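Local coordinates for protein aspergillopepsin II heavy chain (Aspergillus niger var. macrosporus, PDB 1Y43) that forms the heavy chain of an acid endopeptidase of the peptidase G1 family, which cleaves peptide bonds within proteins, at residues Ala69-Ala77 / Thr89-Leu100; Gln35-Glu43 / Asp51-Glu59. All coordinates share one frame; numbering follows the deposited sequence.

Contact 1: residues Ala69-Ala77 / Thr89-Leu100; sequences ATSKSSGSA and THTFSGNVEGDL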
ATOM      1  N   ALA B  69       3.347   6.462 -13.180  1.00  6.03           N
ATOM      2  CA  ALA B  69       2.334   7.111 -14.008  1.00  5.47           C
ATOM      3  C   ALA B  69       3.032   7.713 -15.214  1.00  5.90           C
ATOM      4  O   ALA B  69       3.953   8.509 -15.052  1.00  7.44           O
ATOM      5  CB  ALA B  69       1.636   8.213 -13.223  1.00  5.52           C
ATOM      6  N   THR B  70       2.625   7.313 -16.410  1.00  5.25           N
ATOM      7  CA  THR B  70       3.211   7.863 -17.629  1.00  6.54           C
ATOM      8  C   THR B  70       2.409   9.086 -18.112  1.00  6.92           C
ATOM      9  O   THR B  70       2.851   9.849 -18.981  1.00  9.32           O
ATOM     10  CB  THR B  70       3.340   6.782 -18.734  1.00  7.30           C
ATOM     11  OG1 THR B  70       2.089   6.112 -18.904  1.00  7.06           O
ATOM     12  CG2 THR B  70       4.408   5.759 -18.350  1.00  7.51           C
ATOM     13  N   SER B  71       1.220   9.248 -17.555  1.00  7.32           N
ATOM     14  CA  SER B  71       0.351  10.378 -17.831  1.00  7.58           C
ATOM     15  C   SER B  71      -0.698  10.315 -16.720  1.00  7.94           C
ATOM     16  O   SER B  71      -0.657   9.411 -15.871  1.00  7.86           O
ATOM     17  CB  SER B  71      -0.306  10.271 -19.216  1.00  7.31           C
ATOM     18  OG  SER B  71      -1.452   9.448 -19.209  1.00  8.07           O
ATOM     19  N   LYS B  72      -1.624  11.263 -16.696  1.00  8.55           N
ATOM     20  CA  LYS B  72      -2.661  11.249 -15.666  1.00  9.36           C
ATOM     21  C   LYS B  72      -3.664  10.107 -15.841  1.00  8.01           C
ATOM     22  O   LYS B  72      -4.444   9.824 -14.932  1.00  7.49           O
ATOM     23  CB  LYS B  72      -3.383  12.596 -15.600  1.00 12.45           C
ATOM     24  CG  LYS B  72      -2.523  13.704 -15.012  1.00 16.93           C
ATOM     25  CD  LYS B  72      -3.279  15.008 -15.023  1.00 22.22           C
ATOM     26  CE  LYS B  72      -2.445  16.172 -14.499  1.00 25.43           C
ATOM     27  NZ  LYS B  72      -3.005  17.471 -15.015  1.00 30.44           N
ATOM     28  N   SER B  73      -3.602   9.426 -16.986  1.00  7.88           N
ATOM     29  CA  SER B  73      -4.506   8.320 -17.269  1.00  8.38           C
ATOM     30  C   SER B  73      -3.820   7.046 -17.771  1.00  8.08           C
ATOM     31  O   SER B  73      -4.465   6.194 -18.393  1.00  9.20           O
ATOM     32  CB  SER B  73      -5.612   8.762 -18.248  1.00 10.37           C
ATOM     33  OG  SER B  73      -5.080   9.327 -19.443  1.00 13.59           O
ATOM     34  N   SER B  74      -2.526   6.895 -17.495  1.00  5.48           N
ATOM     35  CA  SER B  74      -1.796   5.704 -17.926  1.00  5.39           C
ATOM     36  C   SER B  74      -0.613   5.451 -17.001  1.00  4.25           C
ATOM     37  O   SER B  74      -0.100   6.382 -16.373  1.00  4.67           O
ATOM     38  CB  SER B  74      -1.312   5.830 -19.383  1.00  5.58           C
ATOM     39  OG  SER B  74      -0.367   6.871 -19.554  1.00  6.52           O
ATOM     40  N   GLY B  75      -0.215   4.193 -16.892  1.00  4.30           N
ATOM     41  CA  GLY B  75       0.908   3.847 -16.037  1.00  4.03           C
ATOM     42  C   GLY B  75       1.013   2.353 -15.832  1.00  4.34           C
ATOM     43  O   GLY B  75       0.466   1.572 -16.607  1.00  5.50           O
ATOM     44  N   SER B  76       1.648   1.945 -14.739  1.00  4.50           N
ATOM     45  CA  SER B  76       1.828   0.533 -14.459  1.00  3.41           C
ATOM     46  C   SER B  76       1.959   0.253 -12.960  1.00  4.60           C
ATOM     47  O   SER B  76       2.242   1.151 -12.151  1.00  4.32           O
ATOM     48  CB  SER B  76       3.081   0.012 -15.181  1.00  5.08           C
ATOM     49  OG  SER B  76       4.244   0.689 -14.721  1.00  6.66           O
ATOM     50  N   ALA B  77       1.738  -1.004 -12.609  1.00  4.05           N
ATOM     51  CA  ALA B  77       1.855  -1.459 -11.237  1.00  4.16           C
ATOM     52  C   ALA B  77       2.741  -2.693 -11.308  1.00  4.02           C
ATOM     53  O   ALA B  77       2.481  -3.583 -12.126  1.00  5.43           O
ATOM     54  CB  ALA B  77       0.484  -1.817 -10.675  1.00  3.94           C
ATOM     55  N   THR B  89       3.973  -7.269 -13.802  1.00  6.75           N
ATOM     56  CA  THR B  89       3.614  -5.877 -14.047  1.00  6.92           C
ATOM     57  C   THR B  89       2.319  -5.805 -14.813  1.00  7.51           C
ATOM     58  O   THR B  89       2.130  -6.567 -15.757  1.00  8.18           O
ATOM     59  CB  THR B  89       4.691  -5.123 -14.916  1.00  7.41           C
ATOM     60  OG1 THR B  89       5.941  -5.068 -14.209  1.00  7.75           O
ATOM     61  CG2 THR B  89       4.234  -3.673 -15.244  1.00  6.10           C
ATOM     62  N   HIS B  90       1.426  -4.916 -14.392  1.00  6.47           N
ATOM     63  CA  HIS B  90       0.183  -4.688 -15.115  1.00  5.49           C
ATOM     64  C   HIS B  90       0.301  -3.288 -15.703  1.00  5.48           C
ATOM     65  O   HIS B  90       0.573  -2.331 -14.974  1.00  4.78           O
ATOM     66  CB  HIS B  90      -1.054  -4.732 -14.218  1.00  6.45           C
ATOM     67  CG  HIS B  90      -2.318  -4.479 -14.971  1.00  7.04           C
ATOM     68  ND1 HIS B  90      -2.977  -5.463 -15.671  1.00  8.47           N
ATOM     69  CD2 HIS B  90      -3.006  -3.326 -15.216  1.00  8.04           C
ATOM     70  CE1 HIS B  90      -3.999  -4.940 -16.318  1.00  8.26           C
ATOM     71  NE2 HIS B  90      -4.033  -3.645 -16.055  1.00  9.64           N
ATOM     72  N   THR B  91       0.152  -3.181 -17.020  1.00  4.94           N
ATOM     73  CA  THR B  91       0.232  -1.900 -17.693  1.00  6.15           C
ATOM     74  C   THR B  91      -1.172  -1.375 -18.001  1.00  7.24           C
ATOM     75  O   THR B  91      -2.029  -2.117 -18.499  1.00  8.43           O
ATOM     76  CB  THR B  91       1.044  -2.034 -19.001  1.00  6.95           C
ATOM     77  OG1 THR B  91       2.379  -2.450 -18.691  1.00  6.97           O
ATOM     78  CG2 THR B  91       1.100  -0.722 -19.761  1.00  7.85           C
ATOM     79  N   PHE B  92      -1.418  -0.125 -17.632  1.00  7.46           N
ATOM     80  CA  PHE B  92      -2.688   0.535 -17.886  1.00 10.04           C
ATOM     81  C   PHE B  92      -2.376   1.497 -19.029  1.00 12.87           C
ATOM     82  O   PHE B  92      -1.881   2.594 -18.790  1.00 11.24           O
ATOM     83  CB  PHE B  92      -3.134   1.348 -16.656  1.00 10.07           C
ATOM     84  CG  PHE B  92      -3.309   0.540 -15.387  1.00  9.11           C
ATOM     85  CD1 PHE B  92      -4.544  -0.007 -15.070  1.00  9.39           C
ATOM     86  CD2 PHE B  92      -2.278   0.456 -14.449  1.00  8.83           C
ATOM     87  CE1 PHE B  92      -4.749  -0.618 -13.847  1.00 10.03           C
ATOM     88  CE2 PHE B  92      -2.474  -0.155 -13.218  1.00  8.98           C
ATOM     89  CZ  PHE B  92      -3.713  -0.687 -12.912  1.00  9.81           C
ATOM     90  N   SER B  93      -2.646   1.089 -20.267  1.00 17.73           N
ATOM     91  CA  SER B  93      -2.344   1.912 -21.450  1.00 22.52           C
ATOM     92  C   SER B  93      -3.256   3.113 -21.615  1.00 25.65           C
ATOM     93  O   SER B  93      -2.979   4.026 -22.393  1.00 27.05           O
ATOM     94  CB  SER B  93      -2.421   1.056 -22.705  1.00 23.75           C
ATOM     95  OG  SER B  93      -1.832  -0.208 -22.465  1.00 28.05           O
ATOM     96  N   GLY B  94      -4.344   3.099 -20.864  1.00 28.53           N
ATOM     97  CA  GLY B  94      -5.321   4.161 -20.913  1.00 31.35           C
ATOM     98  C   GLY B  94      -6.612   3.429 -20.616  1.00 33.85           C
ATOM     99  O   GLY B  94      -6.572   2.323 -20.052  1.00 33.72           O
ATOM    100  N   ASN B  95      -7.744   3.997 -21.025  1.00 35.13           N
ATOM    101  CA  ASN B  95      -9.050   3.381 -20.793  1.00 36.37           C
ATOM    102  C   ASN B  95      -9.341   3.246 -19.294  1.00 35.13           C
ATOM    103  O   ASN B  95     -10.139   2.403 -18.872  1.00 36.34           O
ATOM    104  CB  ASN B  95      -9.134   1.998 -21.480  1.00 39.45           C
ATOM    105  CG  ASN B  95      -8.990   2.081 -23.004  1.00 43.04           C
ATOM    106  OD1 ASN B  95      -9.753   2.768 -23.681  1.00 46.26           O
ATOM    107  ND2 ASN B  95      -8.019   1.368 -23.544  1.00 45.00           N
ATOM    108  N   VAL B  96      -8.716   4.100 -18.488  1.00 32.46           N
ATOM    109  CA  VAL B  96      -8.925   4.032 -17.053  1.00 30.06           C
ATOM    110  C   VAL B  96     -10.217   4.748 -16.678  1.00 28.82           C
ATOM    111  O   VAL B  96     -10.807   5.451 -17.500  1.00 28.82           O
ATOM    112  CB  VAL B  96      -7.721   4.604 -16.259  1.00 28.95           C
ATOM    113  CG1 VAL B  96      -6.456   3.870 -16.655  1.00 28.04           C
ATOM    114  CG2 VAL B  96      -7.575   6.095 -16.476  1.00 28.54           C
ATOM    115  N   GLU B  97     -10.633   4.600 -15.421  1.00 26.55           N
ATOM    116  CA  GLU B  97     -11.878   5.219 -14.977  1.00 24.77           C
ATOM    117  C   GLU B  97     -11.698   6.505 -14.177  1.00 22.90           C
ATOM    118  O   GLU B  97     -12.687   7.072 -13.684  1.00 23.06           O
ATOM    119  CB  GLU B  97     -12.697   4.214 -14.169  1.00 24.70           C
ATOM    120  CG  GLU B  97     -13.112   2.981 -14.972  1.00 27.27           C
ATOM    121  CD  GLU B  97     -13.935   1.997 -14.168  1.00 28.77           C
ATOM    122  OE1 GLU B  97     -14.360   2.338 -13.038  1.00 28.86           O
ATOM    123  OE2 GLU B  97     -14.161   0.873 -14.667  1.00 30.14           O
ATOM    124  N   GLY B  98     -10.448   6.958 -14.048  1.00 19.78           N
ATOM    125  CA  GLY B  98     -10.181   8.174 -13.302  1.00 16.58           C
ATOM    126  C   GLY B  98      -8.819   8.784 -13.566  1.00 14.06           C
ATOM    127  O   GLY B  98      -7.830   8.074 -13.775  1.00 15.37           O
ATOM    128  N   ASP B  99      -8.769  10.109 -13.560  1.00 10.86           N
ATOM    129  CA  ASP B  99      -7.526  10.833 -13.798  1.00 10.43           C
ATOM    130  C   ASP B  99      -6.800  11.129 -12.512  1.00  9.04           C
ATOM    131  O   ASP B  99      -7.399  11.569 -11.541  1.00  8.09           O
ATOM    132  CB  ASP B  99      -7.787  12.171 -14.502  1.00 12.17           C
ATOM    133  CG  ASP B  99      -8.208  12.005 -15.940  1.00 14.79           C
ATOM    134  OD1 ASP B  99      -7.987  10.919 -16.522  1.00 17.50           O
ATOM    135  OD2 ASP B  99      -8.782  12.964 -16.494  1.00 18.02           O
ATOM    136  N   LEU B 100      -5.489  10.905 -12.521  1.00  8.19           N
ATOM    137  CA  LEU B 100      -4.662  11.188 -11.364  1.00  6.83           C
ATOM    138  C   LEU B 100      -4.425  12.694 -11.271  1.00  7.04           C
ATOM    139  O   LEU B 100      -4.518  13.400 -12.272  1.00  8.23           O
ATOM    140  CB  LEU B 100      -3.297  10.533 -11.535  1.00  7.60           C
ATOM    141  CG  LEU B 100      -3.257   9.015 -11.566  1.00  7.62           C
ATOM    142  CD1 LEU B 100      -1.832   8.566 -11.892  1.00  7.93           C
ATOM    143  CD2 LEU B 100      -3.716   8.485 -10.215  1.00  7.06           C
TER

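Contact 2: residues Gln35-Glu43 / Asp51-Glu59; sequences QTSYDAWYE and DFSDITISE. With SO4 (sulfate ion), chain E.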
ATOM      1  N   GLN B  35      -4.473 -20.819   9.864  1.00 11.61           N
ATOM      2  CA  GLN B  35      -4.021 -20.782   8.473  1.00 11.76           C
ATOM      3  C   GLN B  35      -3.839 -19.330   8.025  1.00  9.98           C
ATOM      4  O   GLN B  35      -4.454 -18.419   8.588  1.00  9.05           O
ATOM      5  CB  GLN B  35      -5.078 -21.424   7.555  1.00 15.54           C
ATOM      6  CG  GLN B  35      -5.321 -22.924   7.724  1.00 21.77           C
ATOM      7  CD  GLN B  35      -6.467 -23.467   6.847  1.00 25.01           C
ATOM      8  OE1 GLN B  35      -6.818 -24.643   6.932  1.00 29.45           O
ATOM      9  NE2 GLN B  35      -7.052 -22.612   6.015  1.00 27.51           N
ATOM     10  N   THR B  36      -3.009 -19.118   7.004  1.00  8.24           N
ATOM     11  CA  THR B  36      -2.784 -17.782   6.459  1.00  8.03           C
ATOM     12  C   THR B  36      -2.980 -17.813   4.955  1.00  8.11           C
ATOM     13  O   THR B  36      -2.840 -18.869   4.317  1.00  8.67           O
ATOM     14  CB  THR B  36      -1.356 -17.258   6.731  1.00  8.89           C
ATOM     15  OG1 THR B  36      -0.404 -18.137   6.127  1.00  9.69           O
ATOM     16  CG2 THR B  36      -1.093 -17.133   8.216  1.00  9.60           C
ATOM     17  N   SER B  37      -3.312 -16.659   4.389  1.00  7.63           N
ATOM     18  CA  SER B  37      -3.518 -16.527   2.956  1.00  8.17           C
ATOM     19  C   SER B  37      -2.871 -15.201   2.533  1.00  8.51           C
ATOM     20  O   SER B  37      -3.046 -14.195   3.218  1.00  7.66           O
ATOM     21  CB  SER B  37      -5.017 -16.500   2.646  1.00 10.47           C
ATOM     22  OG  SER B  37      -5.229 -16.723   1.271  1.00 16.54           O
ATOM     23  N   TYR B  38      -2.092 -15.221   1.445  1.00  8.49           N
ATOM     24  CA  TYR B  38      -1.404 -14.026   0.939  1.00  9.12           C
ATOM     25  C   TYR B  38      -1.664 -13.887  -0.554  1.00  9.86           C
ATOM     26  O   TYR B  38      -1.700 -14.888  -1.266  1.00 11.39           O
ATOM     27  CB  TYR B  38       0.121 -14.146   1.120  1.00 10.18           C
ATOM     28  CG  TYR B  38       0.608 -14.256   2.547  1.00 11.36           C
ATOM     29  CD1 TYR B  38       0.756 -13.119   3.339  1.00 12.97           C
ATOM     30  CD2 TYR B  38       0.923 -15.500   3.108  1.00 13.49           C
ATOM     31  CE1 TYR B  38       1.202 -13.209   4.655  1.00 14.32           C
ATOM     32  CE2 TYR B  38       1.370 -15.604   4.434  1.00 13.71           C
ATOM     33  CZ  TYR B  38       1.508 -14.452   5.198  1.00 16.09           C
ATOM     34  OH  TYR B  38       1.954 -14.516   6.505  1.00 16.64           O
ATOM     35  N   ASP B  39      -1.822 -12.659  -1.034  1.00  8.95           N
ATOM     36  CA  ASP B  39      -2.025 -12.440  -2.459  1.00  9.84           C
ATOM     37  C   ASP B  39      -1.525 -11.060  -2.874  1.00  8.55           C
ATOM     38  O   ASP B  39      -1.433 -10.157  -2.036  1.00  9.38           O
ATOM     39  CB  ASP B  39      -3.498 -12.656  -2.857  1.00 13.70           C
ATOM     40  CG  ASP B  39      -4.374 -11.430  -2.651  1.00 17.44           C
ATOM     41  OD1 ASP B  39      -4.045 -10.555  -1.827  1.00 21.31           O
ATOM     42  OD2 ASP B  39      -5.426 -11.340  -3.327  1.00 20.17           O
ATOM     43  N   ALA B  40      -1.156 -10.908  -4.138  1.00  6.77           N
ATOM     44  CA  ALA B  40      -0.698  -9.622  -4.652  1.00  5.59           C
ATOM     45  C   ALA B  40      -1.803  -9.109  -5.571  1.00  5.45           C
ATOM     46  O   ALA B  40      -2.465  -9.898  -6.250  1.00  5.97           O
ATOM     47  CB  ALA B  40       0.619  -9.789  -5.409  1.00  5.66           C
ATOM     48  N   TRP B  41      -1.970  -7.794  -5.634  1.00  4.75           N
ATOM     49  CA  TRP B  41      -3.034  -7.204  -6.438  1.00  5.06           C
ATOM     50  C   TRP B  41      -2.673  -5.812  -6.948  1.00  5.30           C
ATOM     51  O   TRP B  41      -1.695  -5.210  -6.489  1.00  4.44           O
ATOM     52  CB  TRP B  41      -4.303  -7.093  -5.574  1.00  5.43           C
ATOM     53  CG  TRP B  41      -4.071  -6.379  -4.245  1.00  5.93           C
ATOM     54  CD1 TRP B  41      -3.735  -6.962  -3.051  1.00  6.44           C
ATOM     55  CD2 TRP B  41      -4.052  -4.958  -4.015  1.00  6.40           C
ATOM     56  NE1 TRP B  41      -3.494  -5.991  -2.101  1.00  7.17           N
ATOM     57  CE2 TRP B  41      -3.680  -4.755  -2.663  1.00  6.61           C
ATOM     58  CE3 TRP B  41      -4.302  -3.835  -4.820  1.00  7.01           C
ATOM     59  CZ2 TRP B  41      -3.550  -3.484  -2.103  1.00  7.27           C
ATOM     60  CZ3 TRP B  41      -4.172  -2.566  -4.259  1.00  8.11           C
ATOM     61  CH2 TRP B  41      -3.798  -2.406  -2.911  1.00  8.08           C
ATOM     62  N   TYR B  42      -3.458  -5.310  -7.903  1.00  4.67           N
ATOM     63  CA  TYR B  42      -3.265  -3.959  -8.434  1.00  5.04           C
ATOM     64  C   TYR B  42      -4.643  -3.326  -8.556  1.00  6.15           C
ATOM     65  O   TYR B  42      -5.655  -4.033  -8.627  1.00  5.77           O
ATOM     66  CB  TYR B  42      -2.587  -3.953  -9.811  1.00  6.15           C
ATOM     67  CG  TYR B  42      -3.364  -4.667 -10.895  1.00  5.89           C
ATOM     68  CD1 TYR B  42      -4.377  -4.017 -11.607  1.00  6.84           C
ATOM     69  CD2 TYR B  42      -3.094  -6.006 -11.189  1.00  7.25           C
ATOM     70  CE1 TYR B  42      -5.100  -4.686 -12.586  1.00  8.28           C
ATOM     71  CE2 TYR B  42      -3.804  -6.689 -12.164  1.00  8.65           C
ATOM     72  CZ  TYR B  42      -4.806  -6.023 -12.857  1.00  8.18           C
ATOM     73  OH  TYR B  42      -5.511  -6.705 -13.820  1.00 12.39           O
ATOM     74  N   GLU B  43      -4.686  -2.002  -8.596  1.00  5.69           N
ATOM     75  CA  GLU B  43      -5.949  -1.304  -8.726  1.00  5.65           C
ATOM     76  C   GLU B  43      -5.770   0.127  -9.167  1.00  5.64           C
ATOM     77  O   GLU B  43      -4.847   0.813  -8.728  1.00  5.85           O
ATOM     78  CB  GLU B  43      -6.706  -1.303  -7.387  1.00  7.33           C
ATOM     79  CG  GLU B  43      -7.999  -0.469  -7.418  1.00  8.15           C
ATOM     80  CD  GLU B  43      -8.921  -0.716  -6.226  1.00  9.15           C
ATOM     81  OE1 GLU B  43      -8.463  -1.213  -5.173  1.00  9.86           O
ATOM     82  OE2 GLU B  43     -10.130  -0.435  -6.378  1.00 12.47           O
ATOM     83  N   ASP B  51      -6.389  -9.407  -8.853  1.00  9.47           N
ATOM     84  CA  ASP B  51      -5.245 -10.147  -8.341  1.00 11.06           C
ATOM     85  C   ASP B  51      -4.246 -10.515  -9.416  1.00 11.31           C
ATOM     86  O   ASP B  51      -4.612 -10.719 -10.578  1.00 10.87           O
ATOM     87  CB  ASP B  51      -5.675 -11.465  -7.689  1.00 14.68           C
ATOM     88  CG  ASP B  51      -6.666 -11.278  -6.577  1.00 17.69           C
ATOM     89  OD1 ASP B  51      -6.585 -10.274  -5.838  1.00 20.94           O
ATOM     90  OD2 ASP B  51      -7.537 -12.151  -6.451  1.00 22.50           O
ATOM     91  N   PHE B  52      -2.981 -10.578  -9.006  1.00 10.58           N
ATOM     92  CA  PHE B  52      -1.886 -11.027  -9.860  1.00 11.69           C
ATOM     93  C   PHE B  52      -1.839 -12.520  -9.534  1.00 13.73           C
ATOM     94  O   PHE B  52      -1.320 -12.914  -8.487  1.00 14.02           O
ATOM     95  CB  PHE B  52      -0.566 -10.412  -9.415  1.00  8.93           C
ATOM     96  CG  PHE B  52      -0.312  -9.049  -9.951  1.00  8.26           C
ATOM     97  CD1 PHE B  52      -0.151  -8.842 -11.320  1.00  8.43           C
ATOM     98  CD2 PHE B  52      -0.131  -7.982  -9.088  1.00  7.72           C
ATOM     99  CE1 PHE B  52       0.204  -7.580 -11.825  1.00  7.54           C
ATOM    100  CE2 PHE B  52       0.221  -6.721  -9.579  1.00  7.74           C
ATOM    101  CZ  PHE B  52       0.393  -6.522 -10.951  1.00  7.41           C
ATOM    102  N   SER B  53      -2.361 -13.343 -10.433  1.00 16.01           N
ATOM    103  CA  SER B  53      -2.405 -14.792 -10.224  1.00 18.96           C
ATOM    104  C   SER B  53      -1.118 -15.569 -10.508  1.00 19.32           C
ATOM    105  O   SER B  53      -0.977 -16.724 -10.103  1.00 21.31           O
ATOM    106  CB  SER B  53      -3.551 -15.389 -11.044  1.00 20.32           C
ATOM    107  OG  SER B  53      -4.785 -14.872 -10.579  1.00 23.81           O
ATOM    108  N   ASP B  54      -0.187 -14.945 -11.210  1.00 18.65           N
ATOM    109  CA  ASP B  54       1.067 -15.600 -11.564  1.00 17.97           C
ATOM    110  C   ASP B  54       2.252 -15.264 -10.654  1.00 16.30           C
ATOM    111  O   ASP B  54       3.392 -15.187 -11.114  1.00 17.02           O
ATOM    112  CB  ASP B  54       1.401 -15.343 -13.047  1.00 20.11           C
ATOM    113  CG  ASP B  54       1.432 -13.858 -13.414  1.00 22.98           C
ATOM    114  OD1 ASP B  54       0.874 -13.004 -12.669  1.00 22.78           O
ATOM    115  OD2 ASP B  54       2.016 -13.539 -14.479  1.00 24.41           O
ATOM    116  N   ILE B  55       1.974 -15.028  -9.376  1.00 13.76           N
ATOM    117  CA  ILE B  55       3.029 -14.734  -8.412  1.00 12.17           C
ATOM    118  C   ILE B  55       2.656 -15.284  -7.043  1.00 11.24           C
ATOM    119  O   ILE B  55       1.533 -15.104  -6.554  1.00 12.99           O
ATOM    120  CB  ILE B  55       3.385 -13.219  -8.313  1.00 12.02           C
ATOM    121  CG1 ILE B  55       4.674 -13.048  -7.491  1.00 11.51           C
ATOM    122  CG2 ILE B  55       2.235 -12.422  -7.664  1.00 11.24           C
ATOM    123  CD1 ILE B  55       5.346 -11.687  -7.632  1.00 11.61           C
ATOM    124  N   THR B  56       3.603 -15.998  -6.452  1.00  9.77           N
ATOM    125  CA  THR B  56       3.431 -16.611  -5.144  1.00  9.45           C
ATOM    126  C   THR B  56       4.055 -15.730  -4.061  1.00  9.06           C
ATOM    127  O   THR B  56       5.199 -15.286  -4.195  1.00  9.23           O
ATOM    128  CB  THR B  56       4.106 -17.990  -5.131  1.00 10.19           C
ATOM    129  OG1 THR B  56       3.492 -18.814  -6.120  1.00 11.21           O
ATOM    130  CG2 THR B  56       3.973 -18.639  -3.766  1.00 12.35           C
ATOM    131  N   ILE B  57       3.278 -15.470  -3.012  1.00  8.27           N
ATOM    132  CA  ILE B  57       3.692 -14.645  -1.881  1.00  9.19           C
ATOM    133  C   ILE B  57       3.668 -15.530  -0.621  1.00  8.73           C
ATOM    134  O   ILE B  57       2.652 -16.175  -0.348  1.00 10.24           O
ATOM    135  CB  ILE B  57       2.688 -13.468  -1.659  1.00  9.56           C
ATOM    136  CG1 ILE B  57       2.397 -12.714  -2.961  1.00 11.11           C
ATOM    137  CG2 ILE B  57       3.202 -12.533  -0.564  1.00 10.56           C
ATOM    138  CD1 ILE B  57       3.555 -11.910  -3.501  1.00 13.24           C
ATOM    139  N   SER B  58       4.771 -15.564   0.127  1.00  8.35           N
ATOM    140  CA  SER B  58       4.857 -16.359   1.362  1.00  9.35           C
ATOM    141  C   SER B  58       5.362 -15.507   2.529  1.00  7.78           C
ATOM    142  O   SER B  58       6.024 -14.483   2.332  1.00  7.59           O
ATOM    143  CB  SER B  58       5.832 -17.537   1.201  1.00 11.02           C
ATOM    144  OG  SER B  58       5.468 -18.394   0.130  1.00 14.08           O
ATOM    145  N   GLU B  59       5.082 -15.954   3.749  1.00  7.18           N
ATOM    146  CA  GLU B  59       5.534 -15.231   4.930  1.00  7.11           C
ATOM    147  C   GLU B  59       7.053 -15.086   4.857  1.00  6.80           C
ATOM    148  O   GLU B  59       7.757 -16.020   4.451  1.00  7.12           O
ATOM    149  CB  GLU B  59       5.161 -15.991   6.212  1.00  7.78           C
ATOM    150  CG  GLU B  59       5.356 -15.196   7.514  1.00  8.81           C
ATOM    151  CD  GLU B  59       6.802 -15.128   8.017  1.00  9.19           C
ATOM    152  OE1 GLU B  59       7.616 -16.013   7.680  1.00 10.77           O
ATOM    153  OE2 GLU B  59       7.122 -14.184   8.777  1.00 12.33           O
TER
HETATM  154  S   SO4 E 203      -7.076 -12.999   0.454  1.00 52.28           S
HETATM  155  O1  SO4 E 203      -6.937 -14.247  -0.394  1.00 50.58           O
HETATM  156  O2  SO4 E 203      -7.939 -13.312   1.654  1.00 52.14           O
HETATM  157  O3  SO4 E 203      -5.700 -12.566   0.922  1.00 51.05           O
HETATM  158  O4  SO4 E 203      -7.727 -11.899  -0.344  1.00 51.21           O
HETATM  159  O   HOH W   1       0.420 -15.973  -3.136  1.00 18.25           O
HETATM  160  O   HOH W   2      -0.830 -13.368  -5.583  1.00 19.21           O

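Contact 1: residues Ala69-Ala77 / Thr89-Leu100
Gly75 and Ala77 pair with Phe92 and His90 in the antiparallel ladder of a beta hairpin, between the middle and an outer strand of a three-stranded sheet, and the loop after the second strand curls back to the turn before the first. Gly75 N donates to Phe92 O at 3.0 Å and Phe92 N returns a bond to Gly75 O; Ala77 and His90 repeat the exchange, with Ser76 opposite Thr91 as the non-hydrogen-bonded pair between them. Glycine suits position 75 because a beta carbon would crowd Ala69. The Phe92 ring, folded beside its backbone N (chi1 -59°), meets Gly75 O at its edge, in plane, while His90 CD2 sits 3.4 Å above its centre. Phe92, His90 and Ala77 share the face that packs on Leu23, Thr25 and Tyr42 of the larger sheet, as in the beta sandwich of this concanavalin-like family. Before the hairpin, Ser71 to Ser74 make a type I turn; Ser71 OG accepts from Ser73 N as an ST turn and lies 2.8 Å from Ser74 OG. The turn is tied to the returning loop where Leu100 N reaches a lone pair of Lys72 O, 2.8 Å away and almost straight (174°). Leu100 CD1 tucks against Ala69 CB at 3.7 Å, while the extended Lys72 chain passes Leu100 O, CG at 3.4 Å. Buried Ser73 O finds no conventional donor; Gly94 CA approaches at 3.3 Å.

Contact 2: residues Gln35-Glu43 / Asp51-Glu59
Asp51 lies opposite Trp41 on the short strand that pairs with Gln35-Glu43, its OD1 3.0 Å from OD2 of Asp39. At Phe52 the backbone N bonds Ala40 O at 2.9 Å, nearly straight but tilted 35° from the carbonyl plane. The Phe52 ring receives the edge of Tyr42 over one face, CD2 to CZ 3.5 Å, planes at 59°; an apolar ring suits a site lined by Val79 and Val88. Beyond it the chain leaves the strand and waters bridge the backbones: one accepts from Ala40 N and donates to Phe52 O and Ile55 O, another links Tyr38 O to Ile57 N. Ile55 CG2 lies 3.8 Å from CB of Ala40, a residue small enough for Ile57 CD1 to approach as well. Ile57 CB lies 3.8 Å from Tyr38 CB. Last, Glu59 runs alongside Tyr38, CB 3.5 Å from OH, which bonds the partner chain's backbone. Ser37 OG weakly bonds O1 of a sulfate (3.4 Å), probably from the crystallisation liquor. Branched and aromatic side chains pack against Ala40 and Tyr38, whereas the carboxylates of Asp39 and Asp51 cross so closely that at least one is probably protonated, consistent with an enzyme that works in acid.

In the fold
Both contacts are partly buried, contact 2 being centred about 13 Å from the chain centre and contact 1 about 16 Å. Each belongs to a beta hairpin, but of a different sheet: the strand parts of 35-43 and 51-59 belong to the edge of the mixed sheet, those of 69-77 and 89-100 to the three-stranded one, and loops complete both. The two sheets face each other here, Tyr42 stacking on His90 and Tyr42 CD1 reaching Phe92 CZ at 3.6 Å, with Ala77 CB against Tyr42 CB. Contact 1 rests mainly on direct backbone bonds and a serine-rich turn; contact 2 has one direct bond and relies on bridging waters, apolar side chains and a close carboxylate pair.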